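Local structure of hypothetical bacterial 6-phosphogluconolactonase (Bacteroides fragilis, 3SCY) at residues S12-V18 / Y30-E36; E37-S41 / I345-I349; N316-L320 / I332-Q337. The protein probably acts as a 6-phosphogluconolactonase, hydrolysing 6-phosphogluconolactone to 6-phosphogluconate, and folds as a seven-bladed beta-propeller. All coordinates share one frame. Residue numbers count along the deposited sequence, not the author numbering.

Overall arrangement
The three contacts lie on the same side of the propeller, where its first and last blades meet. Contact 1 pairs strands 13-20 and 28-35 of the closing blade, whose edge strand 354-360, next to 13-20, comes from the C-terminus. Contact 3 pairs strands 319-324 and 329-335 of the last blade, formed by residues 310-350. Contact 2 bridges the two blades: the turn 37-41, just after contact 1 in the chain, meets strand 342-350, next to 329-335 in its sheet. Along the chain contact 3 lies inside the long loop closed by contact 2. The centres of contacts 1 and 3 lie about 15 Å apart, and that of contact 2 about 11 Å from each, so together they run from the closing blade across its interface with the last blade.

Contact 1 (S12-V18 / Y30-E36); sequences SELTMLV and YTFRFNE
At the apolar centre, Phe32 (chi1 m) meets Val18 (t) and Met16 (t, t, p), a selenomethionine: Phe32 CE1 lies 3.7 Å from Val18 CG2, and Phe32 CD1 4.1 Å from Met16 CE. Leu14 CD1 approaches the ring edge of Phe34 (t), 4.3 Å from its CD2, and Phe359 of strand 354-360 packs on Leu14 and Met16. As alternate residues of two extended strands these side chains share one face; the strands run antiparallel, their axes 4.4 Å apart at closest and their directions at 147°. The hydrogen-bonded pairs are Leu14-Phe34, Met16-Phe32 and Val18-Tyr30; Glu13-Asn35, Thr15-Arg33 and Leu17-Thr31 alternate with them as non-hydrogen-bonded pairs. Leu14 N to Phe34 O and Phe34 N to Leu14 O each span 2.8 Å, Met16 N to Phe32 O 2.8 Å and Phe32 N to Met16 O 3.0 Å, Val18 N to Tyr30 O 2.7 Å and Tyr30 N to Val18 O 3.0 Å. Glu36 N to Ser12 O, 2.9 Å, ends the series.

On the other face, Leu17 CD2 touches Thr31 CG2 at 3.7 Å, and Phe82 of the next blade packs on both residues. Farther out, Thr15 OG1 and Arg33 NH1 both hydrogen-bond to Lys84 O, while Arg33 NH2 binds Glu85 O. At the polar edge one water joins Glu13 OE2 (3.1 Å) to Asn35 ND2 (2.9 Å); Asn35 OD1 accepts from Glu37 N. Backbone bonds of Thr15 with Val360 and Leu17 with Lys358 add C-terminal strand 354-360 to this N-terminal hairpin, the "Velcro" closure of many beta-propellers.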
# COMPACT_ATOMS: atom_id res chain seq x y z
N SER A 12 -2.32 -16.48 17.40
CA SER A 12 -1.13 -15.74 16.99
C SER A 12 -0.78 -16.02 15.52
O SER A 12 0.12 -15.38 14.97
CB SER A 12 0.04 -16.12 17.89
OG SER A 12 -0.32 -15.95 19.25
N GLU A 13 -1.52 -16.93 14.87
CA GLU A 13 -1.30 -17.30 13.48
C GLU A 13 -2.09 -16.43 12.56
O GLU A 13 -3.31 -16.50 12.55
CB GLU A 13 -1.65 -18.77 13.23
CG GLU A 13 -0.64 -19.74 13.85
CD GLU A 13 -0.87 -21.21 13.57
OE1 GLU A 13 -2.00 -21.60 13.20
OE2 GLU A 13 0.10 -21.99 13.74
N LEU A 14 -1.38 -15.64 11.77
CA LEU A 14 -1.98 -14.79 10.77
C LEU A 14 -1.94 -15.47 9.40
O LEU A 14 -1.08 -16.31 9.17
CB LEU A 14 -1.16 -13.47 10.68
CG LEU A 14 -1.01 -12.60 11.94
CD1 LEU A 14 0.18 -11.65 11.77
CD2 LEU A 14 -2.26 -11.76 12.16
N THR A 15 -2.83 -15.07 8.49
CA THR A 15 -2.74 -15.53 7.11
C THR A 15 -2.16 -14.38 6.33
O THR A 15 -2.70 -13.28 6.38
CB THR A 15 -4.06 -16.05 6.54
OG1 THR A 15 -4.45 -17.12 7.38
CG2 THR A 15 -3.89 -16.61 5.12
N MSE A 16 -1.08 -14.62 5.62
CA MSE A 16 -0.39 -13.59 4.86
C MSE A 16 -0.56 -13.84 3.36
O MSE A 16 -0.35 -14.96 2.88
CB MSE A 16 1.10 -13.57 5.24
CG MSE A 16 1.88 -12.50 4.46
SE MSE A 16 3.67 -12.30 5.16
CE MSE A 16 4.37 -13.73 4.53
N LEU A 17 -0.87 -12.78 2.64
CA LEU A 17 -0.97 -12.74 1.19
C LEU A 17 0.28 -12.07 0.66
O LEU A 17 0.70 -11.03 1.19
CB LEU A 17 -2.20 -11.92 0.77
CG LEU A 17 -3.57 -12.47 1.22
CD1 LEU A 17 -4.63 -11.34 1.21
CD2 LEU A 17 -4.08 -13.50 0.20
N VAL A 18 0.88 -12.65 -0.38
CA VAL A 18 2.08 -12.09 -0.99
C VAL A 18 1.85 -11.87 -2.47
O VAL A 18 1.67 -12.85 -3.21
CB VAL A 18 3.32 -12.98 -0.76
CG1 VAL A 18 4.56 -12.36 -1.42
CG2 VAL A 18 3.54 -13.22 0.74
N TYR A 30 1.01 -15.74 -3.47
CA TYR A 30 1.38 -16.81 -2.57
C TYR A 30 0.78 -16.53 -1.21
O TYR A 30 0.70 -15.36 -0.79
CB TYR A 30 2.90 -16.94 -2.47
CG TYR A 30 3.55 -17.39 -3.76
CD1 TYR A 30 3.92 -16.46 -4.74
CD2 TYR A 30 3.74 -18.74 -4.04
CE1 TYR A 30 4.48 -16.87 -5.95
CE2 TYR A 30 4.29 -19.17 -5.25
CZ TYR A 30 4.68 -18.22 -6.19
OH TYR A 30 5.21 -18.60 -7.39
N THR A 31 0.32 -17.58 -0.53
CA THR A 31 -0.26 -17.43 0.80
C THR A 31 0.52 -18.27 1.81
O THR A 31 1.05 -19.33 1.46
CB THR A 31 -1.73 -17.76 0.83
OG1 THR A 31 -1.90 -19.11 0.42
CG2 THR A 31 -2.57 -16.82 -0.04
N PHE A 32 0.61 -17.76 3.04
CA PHE A 32 1.38 -18.36 4.13
C PHE A 32 0.69 -18.20 5.45
O PHE A 32 -0.05 -17.24 5.65
CB PHE A 32 2.78 -17.66 4.26
CG PHE A 32 3.67 -17.71 3.03
CD1 PHE A 32 3.50 -16.80 1.99
CD2 PHE A 32 4.66 -18.67 2.91
CE1 PHE A 32 4.29 -16.86 0.85
CE2 PHE A 32 5.43 -18.76 1.75
CZ PHE A 32 5.26 -17.83 0.73
N ARG A 33 0.99 -19.09 6.40
CA ARG A 33 0.62 -18.85 7.77
C ARG A 33 1.82 -18.14 8.39
O ARG A 33 2.95 -18.54 8.12
CB ARG A 33 0.28 -20.15 8.52
CG ARG A 33 -0.60 -19.88 9.74
CD ARG A 33 -2.05 -19.63 9.34
NE ARG A 33 -2.63 -20.89 8.88
CZ ARG A 33 -3.72 -21.04 8.15
NH1 ARG A 33 -4.41 -19.98 7.74
NH2 ARG A 33 -4.13 -22.25 7.80
N PHE A 34 1.61 -17.09 9.17
CA PHE A 34 2.74 -16.41 9.83
C PHE A 34 2.43 -16.25 11.31
O PHE A 34 1.41 -15.65 11.66
CB PHE A 34 3.05 -15.03 9.17
CG PHE A 34 4.23 -14.36 9.84
CD1 PHE A 34 5.54 -14.71 9.51
CD2 PHE A 34 4.03 -13.41 10.85
CE1 PHE A 34 6.63 -14.12 10.17
CE2 PHE A 34 5.12 -12.81 11.49
CZ PHE A 34 6.41 -13.18 11.16
N ASN A 35 3.31 -16.76 12.19
CA ASN A 35 3.08 -16.64 13.63
C ASN A 35 3.68 -15.32 14.14
O ASN A 35 4.90 -15.16 14.10
CB ASN A 35 3.65 -17.85 14.35
CG ASN A 35 3.21 -17.94 15.77
OD1 ASN A 35 3.29 -16.97 16.54
ND2 ASN A 35 2.68 -19.09 16.14
N GLU A 36 2.82 -14.37 14.58
CA GLU A 36 3.28 -13.05 15.03
C GLU A 36 3.85 -13.08 16.47
O GLU A 36 4.19 -12.02 17.00
CB GLU A 36 2.19 -11.96 14.89
CG GLU A 36 0.94 -12.14 15.73
CD GLU A 36 0.04 -10.92 15.93
OE1 GLU A 36 0.35 -9.84 15.37
OE2 GLU A 36 -0.95 -11.05 16.69
O HOH W 1 -0.98 -12.79 18.76
O HOH W 2 3.02 -21.20 14.18

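Contact 2 (E37-S41 / I345-I349)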
# COMPACT_ATOMS: atom_id res chain seq x y z
N GLU A 37 3.96 -14.26 17.09
CA GLU A 37 4.59 -14.33 18.43
C GLU A 37 5.96 -15.02 18.31
O GLU A 37 6.83 -14.80 19.15
CB GLU A 37 3.70 -15.04 19.50
CG GLU A 37 2.41 -14.32 19.89
CD GLU A 37 2.40 -12.92 20.49
OE1 GLU A 37 3.39 -12.55 21.16
OE2 GLU A 37 1.37 -12.22 20.35
N THR A 38 6.17 -15.83 17.25
CA THR A 38 7.44 -16.56 17.05
C THR A 38 8.21 -16.24 15.76
O THR A 38 9.40 -16.53 15.69
CB THR A 38 7.23 -18.07 17.07
OG1 THR A 38 6.46 -18.44 15.93
CG2 THR A 38 6.58 -18.58 18.36
N GLY A 39 7.52 -15.71 14.73
CA GLY A 39 8.16 -15.40 13.47
C GLY A 39 8.26 -16.56 12.50
O GLY A 39 8.81 -16.42 11.41
N GLU A 40 7.69 -17.72 12.88
CA GLU A 40 7.65 -18.92 12.04
C GLU A 40 6.59 -18.77 10.95
O GLU A 40 5.55 -18.17 11.19
CB GLU A 40 7.37 -20.17 12.88
CG GLU A 40 8.38 -20.44 13.99
CD GLU A 40 9.81 -20.81 13.61
OE1 GLU A 40 10.06 -21.10 12.42
OE2 GLU A 40 10.67 -20.84 14.52
N SER A 41 6.85 -19.36 9.79
CA SER A 41 5.90 -19.32 8.70
C SER A 41 5.74 -20.68 8.05
O SER A 41 6.55 -21.60 8.24
CB SER A 41 6.29 -18.27 7.66
OG SER A 41 7.61 -18.49 7.19
N ILE A 345 15.68 -11.88 12.54
CA ILE A 345 15.55 -13.15 13.26
C ILE A 345 16.00 -14.32 12.38
O ILE A 345 16.02 -15.46 12.85
CB ILE A 345 14.13 -13.37 13.83
CG1 ILE A 345 13.08 -13.65 12.72
CG2 ILE A 345 13.71 -12.25 14.78
CD1 ILE A 345 11.68 -14.08 13.29
N LYS A 346 16.41 -14.03 11.12
CA LYS A 346 16.95 -15.01 10.15
C LYS A 346 15.95 -16.17 9.90
O LYS A 346 16.29 -17.36 10.05
CB LYS A 346 18.35 -15.54 10.60
CG LYS A 346 19.40 -14.47 10.94
CD LYS A 346 19.70 -13.49 9.81
CE LYS A 346 20.83 -13.89 8.91
NZ LYS A 346 21.10 -12.85 7.88
N LYS A 347 14.73 -15.80 9.53
CA LYS A 347 13.63 -16.72 9.20
C LYS A 347 13.05 -16.30 7.85
O LYS A 347 11.82 -16.27 7.67
CB LYS A 347 12.57 -16.76 10.32
CG LYS A 347 13.08 -17.33 11.65
CD LYS A 347 11.95 -17.73 12.59
CE LYS A 347 12.43 -17.96 14.00
NZ LYS A 347 13.31 -19.16 14.11
N ASP A 348 13.94 -15.97 6.90
CA ASP A 348 13.57 -15.53 5.55
C ASP A 348 12.62 -16.47 4.84
O ASP A 348 12.76 -17.69 4.93
CB ASP A 348 14.80 -15.38 4.68
CG ASP A 348 15.75 -14.25 4.98
OD1 ASP A 348 15.48 -13.49 5.96
OD2 ASP A 348 16.76 -14.12 4.26
N ILE A 349 11.66 -15.90 4.12
CA ILE A 349 10.68 -16.65 3.33
C ILE A 349 11.06 -16.49 1.86
O ILE A 349 11.09 -15.36 1.37
CB ILE A 349 9.23 -16.16 3.62
CG1 ILE A 349 8.89 -16.22 5.14
CG2 ILE A 349 8.23 -16.97 2.79
CD1 ILE A 349 7.59 -15.45 5.59
O HOH W 3 9.34 -17.01 8.63
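Electrostatically, the contact rests on one salt bridge: Lys347 NZ lies 3.2 Å from Glu40 OE2, at the surface between the two blades. The CA-to-CB bond of Glu40 points away from 345-349, but its m, m rotamer brings the carboxylate back to the lysine.

Van der Waals packing lies beneath. Ile345 CD1 sits 3.8 Å from Gly39 CA, and Lys347 CD lies 3.6 Å from Gly39 O. A CB on Gly39 would fall 2.3 Å from Ile345 CD1, and the positive phi of 85° would also jam it against the preceding carbonyl. Ser41 OG meets Ile349 CG1 at 3.3 Å.

Solvent supplies the third element. Water 3 sits within hydrogen-bonding distance of Gly39 O (2.9 Å), Ser41 OG (2.7 Å) and Lys347 O (2.8 Å), between backbones whose closest CA atoms, those of Glu40 and Lys347, are 7.0 Å apart. No direct backbone hydrogen bond joins the nearly parallel segments; a salt bridge, side chains packed on the Gly39 backbone and one water hold the loop to the neighbouring blade.

Contact 3 (N316-L320 / I332-Q337)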
# COMPACT_ATOMS: atom_id res chain seq x y z
N ASN A 316 0.20 -7.11 16.46
CA ASN A 316 0.68 -7.03 17.85
C ASN A 316 1.94 -6.14 17.95
O ASN A 316 2.46 -5.96 19.05
CB ASN A 316 0.94 -8.42 18.43
CG ASN A 316 2.12 -9.17 17.87
OD1 ASN A 316 2.78 -8.73 16.92
ND2 ASN A 316 2.35 -10.37 18.38
N GLY A 317 2.43 -5.64 16.81
CA GLY A 317 3.61 -4.78 16.75
C GLY A 317 4.94 -5.47 16.94
O GLY A 317 5.99 -4.81 16.98
N LYS A 318 4.94 -6.80 17.08
CA LYS A 318 6.18 -7.51 17.40
C LYS A 318 7.13 -7.70 16.21
O LYS A 318 8.34 -7.74 16.42
CB LYS A 318 5.88 -8.87 18.06
CG LYS A 318 7.13 -9.67 18.42
CD LYS A 318 6.82 -10.91 19.23
CE LYS A 318 8.11 -11.57 19.64
NZ LYS A 318 7.85 -12.75 20.50
N TYR A 319 6.60 -7.88 14.99
CA TYR A 319 7.47 -8.10 13.84
C TYR A 319 7.18 -7.15 12.69
O TYR A 319 6.06 -6.66 12.51
CB TYR A 319 7.34 -9.55 13.30
CG TYR A 319 7.76 -10.62 14.27
CD1 TYR A 319 9.11 -10.87 14.52
CD2 TYR A 319 6.82 -11.40 14.94
CE1 TYR A 319 9.51 -11.85 15.42
CE2 TYR A 319 7.22 -12.38 15.85
CZ TYR A 319 8.57 -12.61 16.08
OH TYR A 319 9.00 -13.57 16.98
N LEU A 320 8.26 -6.86 11.94
CA LEU A 320 8.24 -6.06 10.73
C LEU A 320 8.81 -6.92 9.61
O LEU A 320 9.95 -7.42 9.70
CB LEU A 320 9.05 -4.77 10.96
CG LEU A 320 8.92 -3.69 9.87
CD1 LEU A 320 9.20 -2.30 10.42
CD2 LEU A 320 9.83 -4.00 8.68
N ILE A 332 12.38 -11.16 8.01
CA ILE A 332 11.59 -10.98 9.22
C ILE A 332 12.42 -10.28 10.30
O ILE A 332 13.47 -10.80 10.70
CB ILE A 332 11.05 -12.35 9.75
CG1 ILE A 332 10.59 -13.33 8.63
CG2 ILE A 332 10.00 -12.16 10.86
CD1 ILE A 332 9.45 -12.82 7.69
N PHE A 333 11.94 -9.12 10.78
CA PHE A 333 12.61 -8.37 11.84
C PHE A 333 11.78 -8.31 13.09
O PHE A 333 10.57 -8.08 13.04
CB PHE A 333 12.95 -6.92 11.40
CG PHE A 333 13.90 -6.84 10.24
CD1 PHE A 333 13.42 -6.83 8.93
CD2 PHE A 333 15.27 -6.74 10.45
CE1 PHE A 333 14.30 -6.80 7.85
CE2 PHE A 333 16.15 -6.72 9.37
CZ PHE A 333 15.66 -6.71 8.08
N GLU A 334 12.41 -8.54 14.23
CA GLU A 334 11.73 -8.37 15.50
C GLU A 334 11.86 -6.90 15.91
O GLU A 334 12.94 -6.33 15.75
CB GLU A 334 12.31 -9.32 16.57
CG GLU A 334 11.55 -9.25 17.87
CD GLU A 334 11.88 -10.27 18.94
OE1 GLU A 334 12.66 -11.21 18.65
OE2 GLU A 334 11.32 -10.15 20.05
N ARG A 335 10.77 -6.30 16.39
CA ARG A 335 10.71 -4.92 16.86
C ARG A 335 10.91 -4.83 18.34
O ARG A 335 10.26 -5.54 19.11
CB ARG A 335 9.34 -4.30 16.58
CG ARG A 335 9.06 -3.99 15.14
CD ARG A 335 7.82 -3.10 14.99
NE ARG A 335 7.98 -1.76 15.55
CZ ARG A 335 7.42 -1.33 16.68
NH1 ARG A 335 6.58 -2.10 17.35
NH2 ARG A 335 7.68 -0.11 17.13
N ASP A 336 11.73 -3.88 18.76
CA ASP A 336 11.83 -3.57 20.17
C ASP A 336 10.82 -2.48 20.37
O ASP A 336 10.95 -1.41 19.78
CB ASP A 336 13.27 -3.16 20.55
CG ASP A 336 13.44 -2.86 22.03
OD1 ASP A 336 12.49 -2.32 22.65
OD2 ASP A 336 14.54 -3.08 22.55
N GLN A 337 9.75 -2.77 21.13
CA GLN A 337 8.63 -1.83 21.26
C GLN A 337 9.00 -0.57 22.07
O GLN A 337 8.37 0.47 21.87
CB GLN A 337 7.36 -2.53 21.81
CG GLN A 337 7.05 -3.82 21.00
CD GLN A 337 5.63 -4.03 20.55
OE1 GLN A 337 5.01 -3.18 19.90
NE2 GLN A 337 5.14 -5.24 20.75
O HOH W 4 11.82 -13.78 17.37
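This contact is the open end of the beta hairpin formed by the two middle strands of the last propeller blade, where strands 319-324 and 329-335 pair and the loop ahead of the first strand folds against the residues after the second. Leu320-Phe333 is an antiparallel hydrogen-bonded pair, with Leu320 N to Phe333 O and Phe333 N to Leu320 O both 2.8 Å. Tyr319-Glu334 is the non-hydrogen-bonded pair beside it, and Arg335 N to Lys318 O, 2.8 Å, continues the bonding.

At and beyond the strand ends, side chains take over. Arg335 NH1 donates to Gly317 O at 2.8 Å, near the guanidinium plane, and Gln337 NE2 to Asn316 O at 3.3 Å. Asn316 OD1 accepts from Lys318 N at 2.9 Å, an Asx turn that shapes the loop, and also bonds Thr314 OG1. Gly317 takes a positive phi of 75°, and a CB there would lie 2.6 Å from Gln337 OE1.

Tyr319 and Glu334 share one face, and water 4 joins Tyr319 OH (2.9 Å) to Glu334 OE1 (3.0 Å). The Tyr319 ring also meets Ile332, with Tyr319 CD1 4.0 Å from Ile332 CG2. Lys318 NZ hydrogen-bonds to Glu37 O of the closing blade. On the other face lie Leu320 and Phe333; the side chain of Phe333 is about 6 Å from the bound sodium ion, whose site includes Gln302 and Leu342.

Backbone pairing gives way to side-chain donors on backbone carbonyls, so the loop is held to its partner beyond the end of the regular sheet.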